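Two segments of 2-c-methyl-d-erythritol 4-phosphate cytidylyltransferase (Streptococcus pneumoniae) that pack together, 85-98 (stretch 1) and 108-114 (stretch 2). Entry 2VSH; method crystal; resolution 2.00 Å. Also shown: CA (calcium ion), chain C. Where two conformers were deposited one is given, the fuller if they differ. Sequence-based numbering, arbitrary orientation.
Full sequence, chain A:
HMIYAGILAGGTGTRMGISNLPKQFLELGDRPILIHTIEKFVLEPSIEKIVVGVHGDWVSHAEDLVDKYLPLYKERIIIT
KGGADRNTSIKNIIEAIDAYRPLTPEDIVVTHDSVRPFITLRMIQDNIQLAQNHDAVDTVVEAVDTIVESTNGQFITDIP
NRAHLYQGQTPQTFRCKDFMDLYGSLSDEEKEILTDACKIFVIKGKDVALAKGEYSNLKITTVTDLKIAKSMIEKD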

ATOM      1  N   ASP A  85     -18.822  -9.235   8.498  1.00 34.84           N
ATOM      2  CA  ASP A  85     -17.598  -8.443   8.462  1.00 33.74           C
ATOM      3  C   ASP A  85     -16.567  -9.123   9.350  1.00 31.90           C
ATOM      4  O   ASP A  85     -16.917 -10.055  10.081  1.00 31.62           O
ATOM      5  CB  ASP A  85     -17.871  -6.978   8.874  1.00 35.53           C
ATOM      6  CG  ASP A  85     -18.526  -6.845  10.249  1.00 35.49           C
ATOM      7  OD1 ASP A  85     -18.153  -7.557  11.193  1.00 31.26           O
ATOM      8  OD2 ASP A  85     -19.414  -5.988  10.392  1.00 40.87           O
ATOM      9  N   ARG A  86     -15.306  -8.695   9.290  1.00 30.20           N
ATOM     10  CA  ARG A  86     -14.280  -9.388  10.049  1.00 29.12           C
ATOM     11  C   ARG A  86     -14.553  -9.474  11.559  1.00 27.34           C
ATOM     12  O   ARG A  86     -14.322 -10.521  12.149  1.00 25.98           O
ATOM     13  CB  ARG A  86     -12.857  -8.874   9.762  1.00 28.72           C
ATOM     14  CG  ARG A  86     -12.644  -7.361   9.863  1.00 32.57           C
ATOM     15  CD  ARG A  86     -11.218  -6.931   9.407  1.00 31.86           C
ATOM     16  NE  ARG A  86     -10.179  -7.809   9.967  1.00 34.79           N
ATOM     17  CZ  ARG A  86      -9.364  -8.586   9.258  1.00 35.95           C
ATOM     18  NH1 ARG A  86      -9.418  -8.591   7.923  1.00 36.78           N
ATOM     19  NH2 ARG A  86      -8.473  -9.352   9.893  1.00 35.44           N
ATOM     20  N   ASN A  87     -15.041  -8.392  12.179  1.00 26.83           N
ATOM     21  CA  ASN A  87     -15.244  -8.400  13.638  1.00 25.81           C
ATOM     22  C   ASN A  87     -16.383  -9.333  14.066  1.00 25.45           C
ATOM     23  O   ASN A  87     -16.339  -9.923  15.136  1.00 24.31           O
ATOM     24  CB  ASN A  87     -15.487  -6.980  14.170  1.00 27.42           C
ATOM     25  CG  ASN A  87     -14.206  -6.172  14.294  1.00 26.21           C
ATOM     26  OD1 ASN A  87     -13.127  -6.717  14.523  1.00 24.02           O
ATOM     27  ND2 ASN A  87     -14.321  -4.864  14.124  1.00 27.53           N
ATOM     28  N   THR A  88     -17.403  -9.457  13.223  1.00 25.70           N
ATOM     29  CA  THR A  88     -18.483 -10.406  13.479  1.00 26.09           C
ATOM     30  C   THR A  88     -17.924 -11.828  13.363  1.00 23.87           C
ATOM     31  O   THR A  88     -18.341 -12.715  14.081  1.00 23.87           O
ATOM     32  CB  THR A  88     -19.683 -10.193  12.525  1.00 27.84           C
ATOM     33  OG1 THR A  88     -20.069  -8.817  12.557  1.00 30.28           O
ATOM     34  CG2 THR A  88     -20.898 -11.022  12.976  1.00 29.37           C
ATOM     35  N   SER A  89     -16.978 -12.030  12.455  1.00 22.58           N
ATOM     36  CA  SER A  89     -16.339 -13.339  12.308  1.00 21.82           C
ATOM     37  C   SER A  89     -15.492 -13.638  13.536  1.00 20.99           C
ATOM     38  O   SER A  89     -15.518 -14.759  14.055  1.00 21.68           O
ATOM     39  CB  SER A  89     -15.496 -13.410  11.030  1.00 20.97           C
ATOM     40  OG  SER A  89     -16.336 -13.393   9.892  1.00 23.62           O
ATOM     41  N   ILE A  90     -14.765 -12.639  14.025  1.00 20.18           N
ATOM     42  CA  ILE A  90     -13.988 -12.823  15.271  1.00 19.01           C
ATOM     43  C   ILE A  90     -14.891 -13.231  16.447  1.00 20.16           C
ATOM     44  O   ILE A  90     -14.598 -14.202  17.147  1.00 19.47           O
ATOM     45  CB  ILE A  90     -13.112 -11.598  15.611  1.00 19.18           C
ATOM     46  CG1 ILE A  90     -12.040 -11.411  14.519  1.00 17.56           C
ATOM     47  CG2 ILE A  90     -12.434 -11.795  16.968  1.00 17.36           C
ATOM     48  CD1 ILE A  90     -11.325 -10.069  14.526  1.00 18.44           C
ATOM     49  N   LYS A  91     -15.988 -12.507  16.646  1.00 21.39           N
ATOM     50  CA  LYS A  91     -16.961 -12.849  17.683  1.00 22.92           C
ATOM     51  C   LYS A  91     -17.449 -14.294  17.503  1.00 22.71           C
ATOM     52  O   LYS A  91     -17.497 -15.058  18.457  1.00 23.19           O
ATOM     53  CB  LYS A  91     -18.129 -11.861  17.683  1.00 24.28           C
ATOM     54  CG  LYS A  91     -19.356 -12.320  18.508  1.00 25.79           C
ATOM     55  CD  LYS A  91     -20.587 -11.501  18.199  1.00 29.17           C
ATOM     56  CE  LYS A  91     -21.257 -11.916  16.859  1.00 33.99           C
ATOM     57  NZ  LYS A  91     -22.168 -13.111  16.921  1.00 34.54           N
ATOM     58  N   ASN A  92     -17.782 -14.662  16.266  1.00 22.98           N
ATOM     59  CA  ASN A  92     -18.264 -16.008  15.962  1.00 22.85           C
ATOM     60  C   ASN A  92     -17.227 -17.067  16.306  1.00 21.96           C
ATOM     61  O   ASN A  92     -17.564 -18.112  16.880  1.00 22.81           O
ATOM     62  CB  ASN A  92     -18.648 -16.110  14.491  1.00 23.23           C
ATOM     63  CG  ASN A  92     -19.996 -15.532  14.207  1.00 24.87           C
ATOM     64  OD1 ASN A  92     -20.613 -14.914  15.066  1.00 24.69           O
ATOM     65  ND2 ASN A  92     -20.474 -15.733  13.000  1.00 25.61           N
ATOM     66  N   ILE A  93     -15.973 -16.772  15.973  1.00 20.77           N
ATOM     67  CA  ILE A  93     -14.821 -17.615  16.322  1.00 20.39           C
ATOM     68  C   ILE A  93     -14.703 -17.790  17.841  1.00 20.97           C
ATOM     69  O   ILE A  93     -14.545 -18.920  18.335  1.00 20.89           O
ATOM     70  CB  ILE A  93     -13.505 -17.071  15.662  1.00 19.85           C
ATOM     71  CG1 ILE A  93     -13.515 -17.402  14.163  1.00 18.89           C
ATOM     72  CG2 ILE A  93     -12.239 -17.662  16.319  1.00 20.18           C
ATOM     73  CD1 ILE A  93     -12.498 -16.621  13.304  1.00 18.10           C
ATOM     74  N   ILE A  94     -14.815 -16.677  18.572  1.00 21.26           N
ATOM     75  CA  ILE A  94     -14.682 -16.704  20.024  0.50 21.39           C
ATOM     76  C   ILE A  94     -15.819 -17.538  20.632  1.00 23.02           C
ATOM     77  O   ILE A  94     -15.596 -18.304  21.577  1.00 23.27           O
ATOM     78  CB  ILE A  94     -14.616 -15.277  20.605  0.50 21.99           C
ATOM     79  CG1 ILE A  94     -13.290 -14.607  20.206  0.50 19.77           C
ATOM     80  CG2 ILE A  94     -14.795 -15.289  22.127  0.50 22.83           C
ATOM     81  CD1 ILE A  94     -13.222 -13.118  20.497  0.50 19.61           C
ATOM     82  N   GLU A  95     -17.018 -17.411  20.065  1.00 23.94           N
ATOM     83  CA  GLU A  95     -18.170 -18.204  20.506  1.00 25.80           C
ATOM     84  C   GLU A  95     -17.930 -19.706  20.322  1.00 25.56           C
ATOM     85  O   GLU A  95     -18.244 -20.498  21.216  1.00 27.18           O
ATOM     86  CB  GLU A  95     -19.463 -17.744  19.814  1.00 26.39           C
ATOM     87  CG  GLU A  95     -19.964 -16.399  20.340  1.00 28.06           C
ATOM     88  CD  GLU A  95     -21.185 -15.868  19.610  1.00 29.84           C
ATOM     89  OE1 GLU A  95     -21.910 -15.078  20.222  1.00 32.66           O
ATOM     90  OE2 GLU A  95     -21.425 -16.232  18.431  1.00 34.34           O
ATOM     91  N   ALA A  96     -17.379 -20.086  19.170  1.00 24.29           N
ATOM     92  CA  ALA A  96     -17.027 -21.485  18.876  1.00 24.12           C
ATOM     93  C   ALA A  96     -15.963 -22.010  19.851  1.00 23.50           C
ATOM     94  O   ALA A  96     -16.048 -23.138  20.334  1.00 24.49           O
ATOM     95  CB  ALA A  96     -16.541 -21.615  17.438  1.00 22.52           C
ATOM     96  N   ILE A  97     -14.968 -21.175  20.131  1.00 22.02           N
ATOM     97  CA  ILE A  97     -13.967 -21.467  21.153  1.00 20.63           C
ATOM     98  C   ILE A  97     -14.610 -21.710  22.524  1.00 21.77           C
ATOM     99  O   ILE A  97     -14.289 -22.696  23.209  1.00 21.31           O
ATOM    100  CB  ILE A  97     -12.945 -20.314  21.270  1.00 20.20           C
ATOM    101  CG1 ILE A  97     -12.040 -20.262  20.039  1.00 17.76           C
ATOM    102  CG2 ILE A  97     -12.111 -20.457  22.555  1.00 20.16           C
ATOM    103  CD1 ILE A  97     -11.162 -19.014  19.954  1.00 17.44           C
ATOM    104  N   ASP A  98     -15.521 -20.812  22.917  1.00 21.66           N
ATOM    105  CA  ASP A  98     -16.213 -20.900  24.214  1.00 23.22           C
ATOM    106  C   ASP A  98     -17.033 -22.194  24.299  1.00 24.31           C
ATOM    107  O   ASP A  98     -17.138 -22.797  25.354  1.00 25.64           O
ATOM    108  CB  ASP A  98     -17.095 -19.652  24.394  1.00 23.31           C
ATOM    109  CG  ASP A  98     -17.644 -19.494  25.789  1.00 25.51           C
ATOM    110  OD1 ASP A  98     -16.905 -19.669  26.786  1.00 24.00           O
ATOM    111  OD2 ASP A  98     -18.838 -19.135  25.903  1.00 28.10           O
ATOM    112  N   ILE A 108      -6.438 -16.656  24.983  1.00 22.05           N
ATOM    113  CA  ILE A 108      -6.021 -15.747  23.917  1.00 21.41           C
ATOM    114  C   ILE A 108      -6.402 -16.300  22.528  1.00 20.58           C
ATOM    115  O   ILE A 108      -6.432 -17.514  22.332  1.00 20.93           O
ATOM    116  CB  ILE A 108      -4.488 -15.511  24.022  1.00 22.34           C
ATOM    117  CG1 ILE A 108      -4.173 -14.496  25.123  1.00 24.04           C
ATOM    118  CG2 ILE A 108      -3.892 -15.037  22.696  1.00 20.49           C
ATOM    119  CD1 ILE A 108      -2.752 -14.635  25.664  1.00 28.81           C
ATOM    120  N   VAL A 109      -6.732 -15.416  21.583  1.00 18.99           N
ATOM    121  CA  VAL A 109      -6.916 -15.813  20.194  1.00 18.68           C
ATOM    122  C   VAL A 109      -5.920 -15.066  19.314  1.00 18.15           C
ATOM    123  O   VAL A 109      -5.787 -13.844  19.415  1.00 19.44           O
ATOM    124  CB  VAL A 109      -8.392 -15.650  19.671  1.00 18.10           C
ATOM    125  CG1 VAL A 109      -8.855 -14.178  19.657  1.00 18.60           C
ATOM    126  CG2 VAL A 109      -8.559 -16.268  18.278  1.00 17.40           C
ATOM    127  N   VAL A 110      -5.200 -15.818  18.493  1.00 17.57           N
ATOM    128  CA  VAL A 110      -4.339 -15.251  17.455  1.00 16.96           C
ATOM    129  C   VAL A 110      -5.152 -15.204  16.160  1.00 16.59           C
ATOM    130  O   VAL A 110      -5.300 -16.224  15.482  1.00 16.85           O
ATOM    131  CB  VAL A 110      -3.019 -16.081  17.271  1.00 16.64           C
ATOM    132  CG1 VAL A 110      -2.114 -15.463  16.186  1.00 17.85           C
ATOM    133  CG2 VAL A 110      -2.230 -16.181  18.580  1.00 18.62           C
ATOM    134  N   THR A 111      -5.701 -14.025  15.830  1.00 16.83           N
ATOM    135  CA  THR A 111      -6.512 -13.850  14.628  1.00 16.38           C
ATOM    136  C   THR A 111      -5.651 -13.533  13.407  1.00 16.52           C
ATOM    137  O   THR A 111      -4.659 -12.812  13.508  1.00 16.44           O
ATOM    138  CB  THR A 111      -7.632 -12.759  14.778  1.00 17.74           C
ATOM    139  OG1 THR A 111      -7.046 -11.449  14.820  1.00 16.64           O
ATOM    140  CG2 THR A 111      -8.490 -13.003  16.029  1.00 17.24           C
ATOM    141  N   HIS A 112      -6.029 -14.091  12.250  1.00 15.82           N
ATOM    142  CA  HIS A 112      -5.191 -13.993  11.060  1.00 15.82           C
ATOM    143  C   HIS A 112      -6.027 -14.203   9.797  1.00 16.13           C
ATOM    144  O   HIS A 112      -6.907 -15.069   9.771  1.00 16.76           O
ATOM    145  CB  HIS A 112      -4.046 -15.031  11.133  1.00 15.08           C
ATOM    146  CG  HIS A 112      -3.044 -14.909  10.027  1.00 15.41           C
ATOM    147  ND1 HIS A 112      -2.190 -13.832   9.912  1.00 16.05           N
ATOM    148  CD2 HIS A 112      -2.770 -15.722   8.975  1.00 14.74           C
ATOM    149  CE1 HIS A 112      -1.420 -13.997   8.847  1.00 15.92           C
ATOM    150  NE2 HIS A 112      -1.764 -15.127   8.252  1.00 15.46           N
ATOM    151  N   ASP A 113      -5.750 -13.410   8.764  1.00 16.52           N
ATOM    152  CA  ASP A 113      -6.427 -13.523   7.458  1.00 17.25           C
ATOM    153  C   ASP A 113      -6.149 -14.872   6.810  1.00 16.96           C
ATOM    154  O   ASP A 113      -4.994 -15.282   6.739  1.00 16.33           O
ATOM    155  CB  ASP A 113      -5.896 -12.458   6.494  1.00 17.44           C
ATOM    156  CG  ASP A 113      -6.261 -11.043   6.900  1.00 19.25           C
ATOM    157  OD1 ASP A 113      -7.314 -10.840   7.542  1.00 21.12           O
ATOM    158  OD2 ASP A 113      -5.491 -10.126   6.554  1.00 19.02           O
ATOM    159  N   SER A 114      -7.182 -15.520   6.267  1.00 17.25           N
ATOM    160  CA  SER A 114      -6.992 -16.775   5.515  1.00 17.06           C
ATOM    161  C   SER A 114      -6.095 -16.609   4.300  1.00 17.15           C
ATOM    162  O   SER A 114      -5.399 -17.549   3.923  1.00 17.10           O
ATOM    163  CB  SER A 114      -8.323 -17.358   5.055  1.00 17.10           C
ATOM    164  OG  SER A 114      -8.942 -16.455   4.166  1.00 18.36           O
TER
HETATM  165 CA    CA C1234     -18.749 -18.674  28.342  1.00 18.86          CA
HETATM  166  O   HOH W   1      -7.650  -9.523  12.770  1.00 15.44           O
HETATM  167  O   HOH W   2     -17.614 -16.581  27.770  1.00 24.37           O
HETATM  168  O   HOH W   3     -19.457 -20.991  28.763  1.00 20.84           O

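A helix, 86-98, lies across a strand, 108-113, with their axes 10.5 Å apart at closest approach and their N-to-C directions 139° apart, so the two run roughly antiparallel. The start of the strand therefore meets the later turns of the helix, and its end meets the helix's first turn.

Along the strand the side chains alternate. Ile108 points away from the helix and contributes almost nothing; Val109 points toward it and has the largest covered area of any residue here. Its two methyls reach three isoleucines: Val109 CG2 lies 4.1 Å from Ile97 CD1 and 4.4 Å from Ile93 CG2, while Val109 CG1 lies 4.5 Å from Ile94 CG1. The spacing of these partners, 93, 94 and 97, is that of one helical face, and a compact branched residue fits among them without any polar demand.

Val110 is out of reach, and Thr111 again points toward the helix. Thr111 CG2 packs 4.2 Å from Ile90 CG1, one turn before Ile94, where the backbones come nearest in register, with 7.6 Å between Ile90 CA and Thr111 CA. The hydroxyl serves another need: water 1 donates to Thr111 OG1 at 2.9 Å and accepts from Arg86 NH2 at 3.0 Å, linking the greasy middle of the contact to its charged end.

His112 points away. The CA-to-CB bond of Asp113 points sideways, but its carboxylate comes nearer and closes the contact in a salt bridge. Asp113 OD1 sits near the guanidinium plane and accepts from both Arg86 NH2, at 3.0 Å, and Arg86 NH1, at 3.1 Å, a fork on a single oxygen. Arg86 CA and Asp113 CA lie 9.2 Å apart, a distance bridged jointly by the long arginine and the shorter aspartate.

The rule is simple: beta-branched residues meet isoleucines where helix and strand lie close, Val109 wholly apolar and Thr111 offering its methyl, and a long arginine meets a short aspartate where the backbones are farther apart.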